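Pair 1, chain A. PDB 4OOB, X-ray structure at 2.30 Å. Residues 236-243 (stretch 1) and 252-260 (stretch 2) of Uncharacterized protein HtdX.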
# COMPACT_ATOMS: atom_id res chain seq x y z
N ASP A 236 16.35 1.66 18.35
CA ASP A 236 17.33 0.60 18.15
C ASP A 236 16.74 -0.40 17.17
O ASP A 236 17.37 -0.72 16.16
CB ASP A 236 17.68 -0.09 19.49
N GLY A 237 15.52 -0.86 17.45
CA GLY A 237 14.79 -1.78 16.55
C GLY A 237 14.48 -1.28 15.14
O GLY A 237 14.46 -2.09 14.19
N GLY A 238 14.27 0.04 15.00
CA GLY A 238 13.94 0.64 13.70
C GLY A 238 13.06 1.88 13.83
O GLY A 238 13.44 2.85 14.48
N TRP A 239 11.87 1.86 13.24
CA TRP A 239 11.09 3.08 13.15
C TRP A 239 9.63 2.84 13.41
O TRP A 239 9.06 1.84 12.95
CB TRP A 239 11.24 3.68 11.76
CG TRP A 239 12.58 4.24 11.44
CD1 TRP A 239 12.96 5.54 11.54
CD2 TRP A 239 13.71 3.53 10.90
NE1 TRP A 239 14.27 5.69 11.13
CE2 TRP A 239 14.74 4.48 10.71
CE3 TRP A 239 13.96 2.20 10.58
CZ2 TRP A 239 16.00 4.13 10.22
CZ3 TRP A 239 15.21 1.85 10.10
CH2 TRP A 239 16.21 2.81 9.92
N ASP A 240 9.02 3.76 14.14
CA ASP A 240 7.56 3.80 14.34
C ASP A 240 7.07 5.05 13.63
O ASP A 240 7.62 6.15 13.84
CB ASP A 240 7.19 3.91 15.82
CG ASP A 240 7.45 2.61 16.60
OD1 ASP A 240 7.79 1.56 16.01
OD2 ASP A 240 7.30 2.68 17.83
N LEU A 241 6.07 4.87 12.77
CA LEU A 241 5.52 5.94 11.92
C LEU A 241 4.04 6.13 12.20
O LEU A 241 3.29 5.16 12.36
CB LEU A 241 5.69 5.60 10.44
CG LEU A 241 6.99 5.74 9.63
CD1 LEU A 241 8.24 5.70 10.42
CD2 LEU A 241 7.10 4.66 8.56
N THR A 242 3.62 7.40 12.27
CA THR A 242 2.22 7.76 12.27
C THR A 242 1.99 8.97 11.41
O THR A 242 2.65 10.01 11.58
CB THR A 242 1.68 8.11 13.66
OG1 THR A 242 1.91 7.04 14.53
CG2 THR A 242 0.23 8.26 13.59
N LEU A 243 1.06 8.83 10.47
CA LEU A 243 0.64 9.93 9.61
C LEU A 243 -0.76 10.33 10.03
O LEU A 243 -1.65 9.51 10.04
CB LEU A 243 0.60 9.46 8.16
CG LEU A 243 0.20 10.47 7.07
CD1 LEU A 243 1.34 11.47 6.80
CD2 LEU A 243 -0.25 9.81 5.80
N HIS A 252 -4.27 8.55 9.78
CA HIS A 252 -4.40 7.91 8.46
C HIS A 252 -3.73 6.54 8.38
O HIS A 252 -4.24 5.63 7.75
CB HIS A 252 -3.78 8.78 7.39
CG HIS A 252 -4.51 10.05 7.17
ND1 HIS A 252 -5.85 10.07 6.94
CD2 HIS A 252 -4.09 11.33 7.13
CE1 HIS A 252 -6.25 11.32 6.77
NE2 HIS A 252 -5.19 12.11 6.86
N LEU A 253 -2.56 6.42 9.00
CA LEU A 253 -1.87 5.14 9.16
C LEU A 253 -0.92 5.15 10.36
O LEU A 253 -0.51 6.21 10.82
CB LEU A 253 -1.09 4.81 7.89
CG LEU A 253 0.20 5.57 7.60
CD1 LEU A 253 1.40 5.16 8.41
CD2 LEU A 253 0.51 5.31 6.13
N THR A 254 -0.60 3.96 10.86
CA THR A 254 0.43 3.79 11.86
C THR A 254 1.23 2.62 11.35
O THR A 254 0.69 1.71 10.73
CB THR A 254 -0.13 3.50 13.27
OG1 THR A 254 -0.76 2.22 13.24
CG2 THR A 254 -1.17 4.50 13.65
N ALA A 255 2.52 2.62 11.61
CA ALA A 255 3.37 1.65 10.99
C ALA A 255 4.68 1.42 11.69
O ALA A 255 5.15 2.22 12.43
CB ALA A 255 3.66 2.08 9.54
N THR A 256 5.31 0.30 11.36
CA THR A 256 6.60 0.01 11.92
C THR A 256 7.46 -0.54 10.85
O THR A 256 6.98 -1.28 9.98
CB THR A 256 6.54 -1.06 13.03
OG1 THR A 256 5.92 -2.23 12.54
CG2 THR A 256 5.77 -0.53 14.24
N VAL A 257 8.73 -0.13 10.93
CA VAL A 257 9.85 -0.70 10.22
C VAL A 257 10.80 -1.35 11.26
O VAL A 257 11.18 -0.71 12.23
CB VAL A 257 10.57 0.43 9.46
CG1 VAL A 257 11.66 -0.13 8.55
CG2 VAL A 257 9.56 1.26 8.67
N ARG A 258 11.17 -2.61 11.03
CA ARG A 258 12.10 -3.32 11.90
C ARG A 258 13.06 -4.11 11.03
O ARG A 258 12.65 -4.74 10.04
CB ARG A 258 11.35 -4.28 12.78
CG ARG A 258 10.36 -3.61 13.73
CD ARG A 258 11.04 -2.87 14.90
NE ARG A 258 10.07 -2.40 15.88
CZ ARG A 258 9.42 -1.24 15.85
NH1 ARG A 258 9.60 -0.35 14.87
NH2 ARG A 258 8.54 -0.97 16.81
N GLY A 259 14.34 -4.02 11.36
CA GLY A 259 15.35 -4.88 10.77
C GLY A 259 15.00 -6.30 11.12
O GLY A 259 14.59 -6.56 12.22
N LEU A 260 15.12 -7.22 10.18
CA LEU A 260 14.84 -8.63 10.48
C LEU A 260 15.88 -9.28 11.40
O LEU A 260 17.05 -8.95 11.31
CB LEU A 260 14.77 -9.43 9.20
CG LEU A 260 13.52 -9.30 8.35
CD1 LEU A 260 13.50 -10.45 7.36
CD2 LEU A 260 12.25 -9.26 9.20

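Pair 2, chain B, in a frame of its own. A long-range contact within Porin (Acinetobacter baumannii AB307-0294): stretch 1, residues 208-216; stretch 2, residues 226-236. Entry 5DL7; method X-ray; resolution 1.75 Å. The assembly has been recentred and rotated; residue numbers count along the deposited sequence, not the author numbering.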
# COMPACT_ATOMS: atom_id res chain seq x y z
N LYS B 208 25.87 -0.82 -3.16
CA LYS B 208 25.99 0.30 -4.07
C LYS B 208 24.68 0.52 -4.88
O LYS B 208 24.08 1.64 -4.94
CB LYS B 208 27.21 0.05 -5.02
CG LYS B 208 27.54 1.36 -5.78
CD LYS B 208 28.80 1.28 -6.61
CE LYS B 208 28.71 0.14 -7.58
NZ LYS B 208 29.97 0.11 -8.33
N ASP B 209 24.35 -0.60 -5.51
CA ASP B 209 23.25 -0.56 -6.46
C ASP B 209 22.05 -1.41 -6.03
O ASP B 209 20.98 -1.29 -6.64
CB ASP B 209 23.74 -1.09 -7.75
CG ASP B 209 24.71 -0.15 -8.48
OD1 ASP B 209 24.79 1.10 -8.25
OD2 ASP B 209 25.46 -0.74 -9.28
N TYR B 210 22.10 -2.12 -4.89
CA TYR B 210 21.12 -3.05 -4.46
C TYR B 210 20.84 -2.88 -2.99
O TYR B 210 21.73 -2.45 -2.21
CB TYR B 210 21.46 -4.47 -4.71
CG TYR B 210 21.46 -4.94 -6.08
CD1 TYR B 210 22.49 -4.60 -6.95
CD2 TYR B 210 20.32 -5.46 -6.60
CE1 TYR B 210 22.41 -4.95 -8.32
CE2 TYR B 210 20.28 -5.89 -7.91
CZ TYR B 210 21.26 -5.57 -8.76
OH TYR B 210 21.22 -5.90 -10.10
N ARG B 211 19.63 -3.17 -2.58
CA ARG B 211 19.22 -3.18 -1.17
C ARG B 211 18.79 -4.60 -0.94
O ARG B 211 17.93 -5.12 -1.71
CB ARG B 211 18.13 -2.19 -0.95
CG ARG B 211 17.47 -2.24 0.43
CD ARG B 211 16.40 -1.14 0.64
NE ARG B 211 15.19 -1.43 -0.16
CZ ARG B 211 13.95 -1.00 0.13
NH1 ARG B 211 13.84 -0.04 1.07
NH2 ARG B 211 12.92 -1.28 -0.67
N LEU B 212 19.13 -5.18 0.20
CA LEU B 212 18.73 -6.59 0.59
C LEU B 212 17.97 -6.46 1.91
O LEU B 212 18.36 -5.67 2.75
CB LEU B 212 19.96 -7.43 0.86
CG LEU B 212 21.00 -7.52 -0.19
CD1 LEU B 212 22.12 -8.50 0.22
CD2 LEU B 212 20.57 -7.79 -1.60
N ARG B 213 16.81 -7.14 2.12
CA ARG B 213 15.96 -6.97 3.22
C ARG B 213 15.53 -8.39 3.69
O ARG B 213 15.29 -9.33 2.89
CB ARG B 213 14.74 -6.21 2.85
CG ARG B 213 15.06 -4.79 2.34
CD ARG B 213 13.84 -3.95 2.24
NE ARG B 213 13.05 -4.46 1.11
CZ ARG B 213 11.74 -4.18 0.87
NH1 ARG B 213 11.08 -3.41 1.71
NH2 ARG B 213 11.06 -4.56 -0.25
N ALA B 214 15.33 -8.47 5.01
CA ALA B 214 14.90 -9.73 5.67
C ALA B 214 14.11 -9.27 6.90
O ALA B 214 14.58 -8.53 7.71
CB ALA B 214 16.03 -10.63 6.03
N TYR B 215 12.93 -9.89 7.07
CA TYR B 215 12.13 -9.61 8.26
C TYR B 215 11.38 -10.89 8.66
O TYR B 215 11.05 -11.77 7.85
CB TYR B 215 11.03 -8.54 8.01
CG TYR B 215 11.60 -7.19 7.66
CD1 TYR B 215 12.00 -6.31 8.62
CD2 TYR B 215 11.75 -6.91 6.29
CE1 TYR B 215 12.70 -5.12 8.26
CE2 TYR B 215 12.39 -5.70 5.93
CZ TYR B 215 12.84 -4.89 6.90
OH TYR B 215 13.45 -3.72 6.47
N HIS B 216 11.11 -10.97 9.93
CA HIS B 216 10.23 -11.96 10.56
C HIS B 216 9.05 -11.25 11.27
O HIS B 216 9.25 -10.22 11.85
CB HIS B 216 10.99 -12.88 11.59
CG HIS B 216 10.07 -13.67 12.48
ND1 HIS B 216 9.41 -14.80 12.04
CD2 HIS B 216 9.62 -13.43 13.72
CE1 HIS B 216 8.62 -15.23 12.99
NE2 HIS B 216 8.78 -14.49 14.05
N GLN B 226 7.85 -14.89 7.23
CA GLN B 226 9.17 -14.29 6.93
C GLN B 226 9.24 -13.70 5.56
O GLN B 226 8.44 -14.11 4.61
CB GLN B 226 10.18 -15.39 6.98
CG GLN B 226 10.44 -16.01 8.34
CD GLN B 226 9.35 -17.04 8.73
OE1 GLN B 226 8.92 -17.85 7.91
NE2 GLN B 226 8.88 -16.88 9.92
N PHE B 227 10.03 -12.70 5.38
CA PHE B 227 10.23 -12.02 4.09
C PHE B 227 11.72 -12.03 3.78
O PHE B 227 12.53 -11.67 4.67
CB PHE B 227 9.81 -10.54 4.20
CG PHE B 227 10.14 -9.70 2.97
CD1 PHE B 227 9.30 -9.79 1.88
CD2 PHE B 227 11.32 -9.03 2.92
CE1 PHE B 227 9.59 -9.03 0.76
CE2 PHE B 227 11.62 -8.24 1.78
CZ PHE B 227 10.78 -8.29 0.72
N LEU B 228 12.05 -12.28 2.53
CA LEU B 228 13.39 -11.99 2.03
C LEU B 228 13.21 -11.25 0.72
O LEU B 228 12.30 -11.61 -0.06
CB LEU B 228 14.14 -13.29 1.65
CG LEU B 228 14.46 -14.15 2.87
CD1 LEU B 228 15.10 -15.45 2.25
CD2 LEU B 228 15.49 -13.46 3.76
N GLY B 229 14.04 -10.29 0.45
CA GLY B 229 13.86 -9.52 -0.83
C GLY B 229 15.08 -8.75 -1.20
O GLY B 229 15.96 -8.48 -0.36
N PHE B 230 15.13 -8.32 -2.47
CA PHE B 230 16.15 -7.37 -2.87
C PHE B 230 15.55 -6.47 -3.92
O PHE B 230 14.59 -6.82 -4.59
CB PHE B 230 17.39 -8.04 -3.34
CG PHE B 230 17.28 -8.82 -4.62
CD1 PHE B 230 17.38 -8.17 -5.85
CD2 PHE B 230 17.07 -10.14 -4.63
CE1 PHE B 230 17.23 -8.88 -7.03
CE2 PHE B 230 16.95 -10.88 -5.83
CZ PHE B 230 17.09 -10.25 -7.04
N ASN B 231 16.16 -5.32 -4.05
CA ASN B 231 15.82 -4.40 -5.16
C ASN B 231 17.01 -3.58 -5.60
O ASN B 231 17.88 -3.28 -4.80
CB ASN B 231 14.63 -3.52 -4.78
CG ASN B 231 14.91 -2.54 -3.67
OD1 ASN B 231 14.96 -2.89 -2.49
ND2 ASN B 231 15.08 -1.22 -4.03
N GLY B 232 17.09 -3.28 -6.89
CA GLY B 232 18.25 -2.60 -7.35
C GLY B 232 18.06 -1.82 -8.61
O GLY B 232 16.96 -1.87 -9.20
N LYS B 233 19.06 -1.02 -8.86
CA LYS B 233 19.13 -0.22 -10.09
C LYS B 233 20.60 -0.21 -10.44
O LYS B 233 21.43 0.43 -9.75
CB LYS B 233 18.60 1.17 -9.82
CG LYS B 233 18.83 2.07 -11.06
CD LYS B 233 18.12 3.42 -10.77
CE LYS B 233 18.41 4.49 -11.82
NZ LYS B 233 18.05 5.83 -11.22
N GLN B 234 20.94 -1.03 -11.40
CA GLN B 234 22.28 -1.26 -11.70
C GLN B 234 22.58 -0.72 -13.14
O GLN B 234 22.00 -1.21 -14.11
CB GLN B 234 22.50 -2.78 -11.77
CG GLN B 234 23.92 -3.24 -12.07
CD GLN B 234 24.01 -4.76 -12.16
OE1 GLN B 234 23.23 -5.53 -11.73
NE2 GLN B 234 25.08 -5.17 -12.72
N PRO B 235 23.59 0.11 -13.28
CA PRO B 235 23.91 0.61 -14.65
C PRO B 235 24.55 -0.50 -15.41
O PRO B 235 25.53 -1.00 -14.92
CB PRO B 235 24.90 1.72 -14.40
CG PRO B 235 25.18 1.78 -12.94
CD PRO B 235 24.26 0.88 -12.19
N LEU B 236 24.09 -0.84 -16.62
CA LEU B 236 24.75 -1.79 -17.53
C LEU B 236 25.76 -1.08 -18.46
O LEU B 236 26.65 -1.74 -19.01
CB LEU B 236 23.76 -2.57 -18.36
CG LEU B 236 22.71 -3.37 -17.59
CD1 LEU B 236 21.69 -4.06 -18.45
CD2 LEU B 236 23.41 -4.36 -16.65
O HOH W 1 14.24 -5.23 -1.22

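What backbone arrangement do the two contacts share? Each is a pair of neighbouring antiparallel strands, with N-to-C directions 167° apart in pair 1 and 175° apart in pair 2, and the central residues superpose with an RMSD of 0.7 Å. The register matches as well. Trp A239 and Val A257 exchange two hydrogen bonds, each N to the other's O at 2.8 Å; the matching residues Arg B211 and Asn B231 do the same, with Arg B211 N to Asn B231 O at 2.8 Å and Asn B231 N to Arg B211 O at 2.9 Å. Leu A241 with Ala A255 corresponds in the same way to Arg B213 with Gly B229.

How is the face bearing these hydrogen-bonded pairs filled? In pair 1 it is apolar: Trp A239 CE3 lies 3.9 Å from Val A257 CG1, and Leu A241 CD2 reaches Val A257 CG2 at 4.2 Å. Pair 2 places polar groups at the same positions. Arg B211 NE donates to Asn B231 OD1 at 2.8 Å, and a water accepts from Arg B213 NE at 2.7 Å while donating to Asn B231 OD1 at 2.8 Å, so one carbonyl oxygen gathers both arginines. The Arg B213 guanidinium also lies with one face over Phe B227, NH2 to CZ at 3.9 Å. Gly B229 leaves room for that ring, since a CB there would come within 2.4 Å of Phe B227 CZ; at the matching position, Ala A255 CB packs 4.2 Å from Leu A241 CB.

What occupies the other face? In pair 1, Asp A240 and Arg A258 form a salt bridge, with OD1 of the aspartate 2.8 Å from NH2 of the arginine; the long side chain folds back although its CA-to-CB bond points away from the partner strand. Leu B212 takes the place of Asp A240 and makes an apolar contact instead, its CD2 3.6 Å from Phe B230 CB. Further along, Thr A242 CG2 meets Thr A254 CG2 at 4.0 Å, where Ala B214 CB meets Leu B228 CD2 at 3.7 Å.

Why does glycine sit on opposite strands at one end? Gly A238 matches Tyr B210, and Arg A258 matches Gly B232. A CB on Gly A238 would fall 2.2 Å from Val A257 O, and its backbone angles themselves call for glycine. In pair 2 the ring of Tyr B210 covers Gly B232, whose CA lies 4.1 Å from the ring centroid; a CB there would clash with Tyr B210 CD2 at 2.3 Å.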